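Local coordinates for protein serpin 2 (PDB 3PZF) that inhibits clip-domain serine proteases of the mosquito haemolymph, thereby holding back phenoloxidase activation and restraining melanization in the immune response, at residues A[92-97]-A[106-111]; A[342-345]-A[350-353]. All coordinates share one frame; numbering follows the deposited sequence.

How the contacts relate
Two short closures in one serpin chain show how differently the ends of a loop can be tied. From the N terminus, contact 1 comes first: after helix 83-98 the chain turns back through a short loop, so that the end of the helix packs on strand 105-115 in a buried contact. Much later, contact 2 joins 342-345 to 350-353 across four residues, at the surface where strand 332-341 gives way to the reactive loop. The two follow in series, neither nesting nor crossing, with centres 24 Å apart and nearest atoms about 12 Å apart. Strand 177-188 links them, pairing with strand 105-115 and, antiparallel, with the short strand 345-346, which begins at the end of 342-345.

Contact 1: residues A[92-97]-A[106-111]; sequences QLLESA and LNIATN
Helix residues 92-97 pass over strand residues 106-111 so that the CA atoms of Ala97 and Leu106 lie 6.9 Å apart, while those of Leu94 and Ile108 are 7.9 Å apart. The strand supplies alternate residues: Leu106 and Ile108 turn their side chains to the helix, while Asn107 between them points the other way, its ND2 bonded to the carbonyl of His158. Methyl meets methyl where Leu94 CD2 rests 3.7 Å from Ile108 CD1, the two side chains crossing at a slant. Ile108 gets there with CG1 anti to its own carbonyl carbon (chi1 -66°) and CD1 extended beyond it (chi2 164°), a reach that brings only the end of the chain to the leucine. At the last turn of 92-97 the touch is of another kind: Leu106 CB lies 3.7 Å from Ala97 O, so aliphatic carbon meets a backbone carbonyl. The hydrogen bond to that oxygen comes from Tyr104 OH; the leucine carbon merely packs against it. Gln98 ties the elements by a polar route, its OE1 taking the backbone N-H of Ile108. Leu106 and Ile108 also touch residues of the neighbouring strand 177-188, and Ile108 reaches Ser47 of helix 45-58. In the serpin fold this is the packing of helix D on the second strand of beta-sheet A, which follows it in the chain.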
loop_
_atom_site.group_PDB
_atom_site.type_symbol
_atom_site.label_atom_id
_atom_site.label_comp_id
_atom_site.label_asym_id
_atom_site.label_seq_id
_atom_site.Cartn_x
_atom_site.Cartn_y
_atom_site.Cartn_z
ATOM N N GLN A 92 -9.608 14.126 1.886
ATOM C CA GLN A 92 -10.695 13.619 1.054
ATOM C C GLN A 92 -10.405 12.178 0.657
ATOM O O GLN A 92 -11.282 11.315 0.743
ATOM C CB GLN A 92 -10.852 14.456 -0.215
ATOM C CG GLN A 92 -11.768 13.792 -1.238
ATOM C CD GLN A 92 -12.024 14.628 -2.487
ATOM O OE1 GLN A 92 -12.837 14.252 -3.337
ATOM N NE2 GLN A 92 -11.346 15.764 -2.601
ATOM N N LEU A 93 -9.177 11.927 0.203
ATOM C CA LEU A 93 -8.783 10.570 -0.217
ATOM C C LEU A 93 -8.796 9.568 0.954
ATOM O O LEU A 93 -9.197 8.427 0.774
ATOM C CB LEU A 93 -7.391 10.575 -0.865
ATOM C CG LEU A 93 -7.325 10.840 -2.383
ATOM C CD1 LEU A 93 -8.009 12.150 -2.773
ATOM C CD2 LEU A 93 -5.876 10.883 -2.818
ATOM N N LEU A 94 -8.356 9.990 2.139
ATOM C CA LEU A 94 -8.380 9.110 3.315
ATOM C C LEU A 94 -9.812 8.753 3.651
ATOM O O LEU A 94 -10.125 7.610 3.962
ATOM C CB LEU A 94 -7.761 9.784 4.544
ATOM C CG LEU A 94 -6.263 9.626 4.661
ATOM C CD1 LEU A 94 -5.724 10.606 5.694
ATOM C CD2 LEU A 94 -5.918 8.150 5.029
ATOM N N GLU A 95 -10.690 9.748 3.606
ATOM C CA GLU A 95 -12.076 9.529 3.997
ATOM C C GLU A 95 -12.849 8.721 2.944
ATOM O O GLU A 95 -13.756 7.960 3.282
ATOM C CB GLU A 95 -12.744 10.877 4.334
ATOM C CG GLU A 95 -12.148 11.476 5.623
ATOM C CD GLU A 95 -12.730 12.822 6.026
ATOM O OE1 GLU A 95 -13.455 13.438 5.218
ATOM O OE2 GLU A 95 -12.429 13.258 7.164
ATOM N N SER A 96 -12.487 8.861 1.671
ATOM C CA SER A 96 -13.150 8.098 0.622
ATOM C C SER A 96 -12.767 6.626 0.790
ATOM O O SER A 96 -13.592 5.730 0.622
ATOM C CB SER A 96 -12.706 8.558 -0.768
ATOM O OG SER A 96 -13.233 7.717 -1.798
ATOM N N ALA A 97 -11.502 6.384 1.108
ATOM C CA ALA A 97 -11.012 4.999 1.216
ATOM C C ALA A 97 -11.533 4.302 2.459
ATOM O O ALA A 97 -11.928 3.134 2.404
ATOM C CB ALA A 97 -9.488 4.962 1.236
ATOM N N LEU A 106 -11.960 -0.830 5.660
ATOM C CA LEU A 106 -10.589 -0.483 5.354
ATOM C C LEU A 106 -10.090 0.513 6.387
ATOM O O LEU A 106 -10.751 1.522 6.642
ATOM C CB LEU A 106 -10.490 0.081 3.953
ATOM C CG LEU A 106 -9.033 0.181 3.454
ATOM C CD1 LEU A 106 -8.969 0.061 1.948
ATOM C CD2 LEU A 106 -8.391 1.495 3.922
ATOM N N ASN A 107 -8.943 0.243 7.000
ATOM C CA ASN A 107 -8.405 1.195 7.984
ATOM C C ASN A 107 -6.936 1.482 7.716
ATOM O O ASN A 107 -6.134 0.556 7.563
ATOM C CB ASN A 107 -8.605 0.696 9.420
ATOM C CG ASN A 107 -8.284 1.764 10.459
ATOM O OD1 ASN A 107 -8.673 2.927 10.307
ATOM N ND2 ASN A 107 -7.568 1.381 11.510
ATOM N N ILE A 108 -6.599 2.769 7.629
ATOM C CA ILE A 108 -5.212 3.205 7.562
ATOM C C ILE A 108 -4.859 3.849 8.909
ATOM O O ILE A 108 -5.553 4.761 9.374
ATOM C CB ILE A 108 -5.029 4.218 6.428
ATOM C CG1 ILE A 108 -5.277 3.544 5.069
ATOM C CG2 ILE A 108 -3.636 4.852 6.453
ATOM C CD1 ILE A 108 -5.496 4.615 3.956
ATOM N N ALA A 109 -3.818 3.352 9.563
ATOM C CA ALA A 109 -3.476 3.839 10.898
ATOM C C ALA A 109 -2.033 4.304 10.923
ATOM O O ALA A 109 -1.137 3.615 10.424
ATOM C CB ALA A 109 -3.715 2.771 11.944
ATOM N N THR A 110 -1.809 5.469 11.531
ATOM C CA THR A 110 -0.494 6.083 11.505
ATOM C C THR A 110 -0.242 6.732 12.862
ATOM O O THR A 110 -1.108 7.437 13.386
ATOM C CB THR A 110 -0.420 7.192 10.396
ATOM O OG1 THR A 110 -0.748 6.650 9.118
ATOM C CG2 THR A 110 0.981 7.836 10.331
ATOM N N ASN A 111 0.940 6.494 13.426
ATOM C CA ASN A 111 1.306 7.018 14.744
ATOM C C ASN A 111 2.781 7.415 14.781
ATOM O O ASN A 111 3.638 6.626 14.386
ATOM C CB ASN A 111 1.066 5.929 15.812
ATOM C CG ASN A 111 0.898 6.486 17.224
ATOM O OD1 ASN A 111 1.452 7.531 17.579
ATOM N ND2 ASN A 111 0.149 5.755 18.052
#

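Contact 2: residues A[342-345]-A[350-353]; sequences NELG and AATE
One face of the peptide group between Ala350 and Ala351 is covered by Leu344, whose CD1 stands almost directly over the carbonyl carbon, 4.0 Å from Ala350 C. The Ala350 methyl lies on the opposite face, while the Ala351 methyl is on the leucine's side, which lets Leu344 CD2 meet Ala351 CB at 4.0 Å. Leu344 CD1 also comes within 3.6 Å of Ala350 N. One forked side chain straddles two residues of the other segment, and no hydrogen bond joins the segments. CG is anti to the carbonyl carbon (chi1 -57°) and CD1 continues anti to CA, which sends CD1 out over Ala350 while CD2 branches toward Ala351.

The second flat group, the Asn342 carboxamide, shapes the turn bearing that leucine. Its OD1 takes two backbone N-H groups: Gly345 N at 3.1 Å, nearly in line with the C=O bond, and Leu344 N at 3.0 Å, approaching from well above the amide plane. Both bonds are bent, the latter at 145°. On the nitrogen side, ND2 bonds to the carbonyl of Ala348, so one amide holds both the first two residues of the hinge and its last. A backbone bond from Asn342 N to Gly345 O, 2.9 Å, closes the loop, and Gly345 has backbone angles that favour a residue without a side chain. The resulting Asx turn, widened to an Asx motif by Gly345 N, leads into the hinge region required for peptidase binding, whose residues 345-346 pair with strand 177-188 of beta-sheet A before the reactive loop departs, consistent with partial hinge insertion.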
loop_
_atom_site.group_PDB
_atom_site.type_symbol
_atom_site.label_atom_id
_atom_site.label_comp_id
_atom_site.label_asym_id
_atom_site.label_seq_id
_atom_site.Cartn_x
_atom_site.Cartn_y
_atom_site.Cartn_z
ATOM N N ASN A 342 -9.117 -14.998 -1.214
ATOM C CA ASN A 342 -9.698 -16.317 -1.422
ATOM C C ASN A 342 -10.956 -16.240 -2.307
ATOM O O ASN A 342 -11.173 -15.240 -2.992
ATOM C CB ASN A 342 -9.983 -16.999 -0.075
ATOM C CG ASN A 342 -11.081 -16.325 0.713
ATOM O OD1 ASN A 342 -11.715 -15.395 0.248
ATOM N ND2 ASN A 342 -11.339 -16.837 1.916
ATOM N N GLU A 343 -11.785 -17.281 -2.305
ATOM C CA GLU A 343 -12.951 -17.308 -3.196
ATOM C C GLU A 343 -13.950 -16.197 -2.924
ATOM O O GLU A 343 -14.701 -15.807 -3.800
ATOM C CB GLU A 343 -13.689 -18.630 -3.038
ATOM C CG GLU A 343 -12.896 -19.829 -3.563
ATOM C CD GLU A 343 -11.950 -20.426 -2.532
ATOM O OE1 GLU A 343 -11.778 -19.879 -1.408
ATOM O OE2 GLU A 343 -11.368 -21.465 -2.858
ATOM N N LEU A 344 -14.005 -15.731 -1.686
ATOM C CA LEU A 344 -15.043 -14.792 -1.309
ATOM C C LEU A 344 -14.551 -13.361 -1.316
ATOM O O LEU A 344 -15.368 -12.436 -1.375
ATOM C CB LEU A 344 -15.587 -15.117 0.078
ATOM C CG LEU A 344 -16.135 -16.539 0.208
ATOM C CD1 LEU A 344 -16.773 -16.710 1.576
ATOM C CD2 LEU A 344 -17.138 -16.828 -0.916
ATOM N N GLY A 345 -13.240 -13.153 -1.230
ATOM C CA GLY A 345 -12.719 -11.788 -1.206
ATOM C C GLY A 345 -11.433 -11.681 -0.404
ATOM O O GLY A 345 -10.563 -12.517 -0.552
ATOM N N ALA A 350 -17.526 -15.216 4.760
ATOM C CA ALA A 350 -18.957 -15.357 4.585
ATOM C C ALA A 350 -19.393 -14.433 3.468
ATOM O O ALA A 350 -18.880 -13.322 3.335
ATOM C CB ALA A 350 -19.696 -15.030 5.879
ATOM N N ALA A 351 -20.329 -14.905 2.657
ATOM C CA ALA A 351 -20.853 -14.121 1.556
ATOM C C ALA A 351 -22.360 -14.304 1.514
ATOM O O ALA A 351 -22.858 -15.369 1.132
ATOM C CB ALA A 351 -20.216 -14.557 0.240
ATOM N N THR A 352 -23.083 -13.263 1.920
ATOM C CA THR A 352 -24.541 -13.307 1.946
ATOM C C THR A 352 -25.109 -13.590 0.553
ATOM O O THR A 352 -26.258 -13.998 0.425
ATOM C CB THR A 352 -25.154 -11.992 2.512
ATOM O OG1 THR A 352 -24.789 -10.876 1.688
ATOM C CG2 THR A 352 -24.679 -11.739 3.943
ATOM N N GLU A 353 -24.302 -13.394 -0.487
ATOM C CA GLU A 353 -24.779 -13.594 -1.855
ATOM C C GLU A 353 -23.743 -14.249 -2.768
ATOM O O GLU A 353 -22.590 -13.822 -2.823
ATOM C CB GLU A 353 -25.201 -12.258 -2.465
ATOM C CG GLU A 353 -25.703 -12.366 -3.894
ATOM C CD GLU A 353 -25.870 -11.011 -4.550
ATOM O OE1 GLU A 353 -25.141 -10.069 -4.172
ATOM O OE2 GLU A 353 -26.735 -10.885 -5.439
#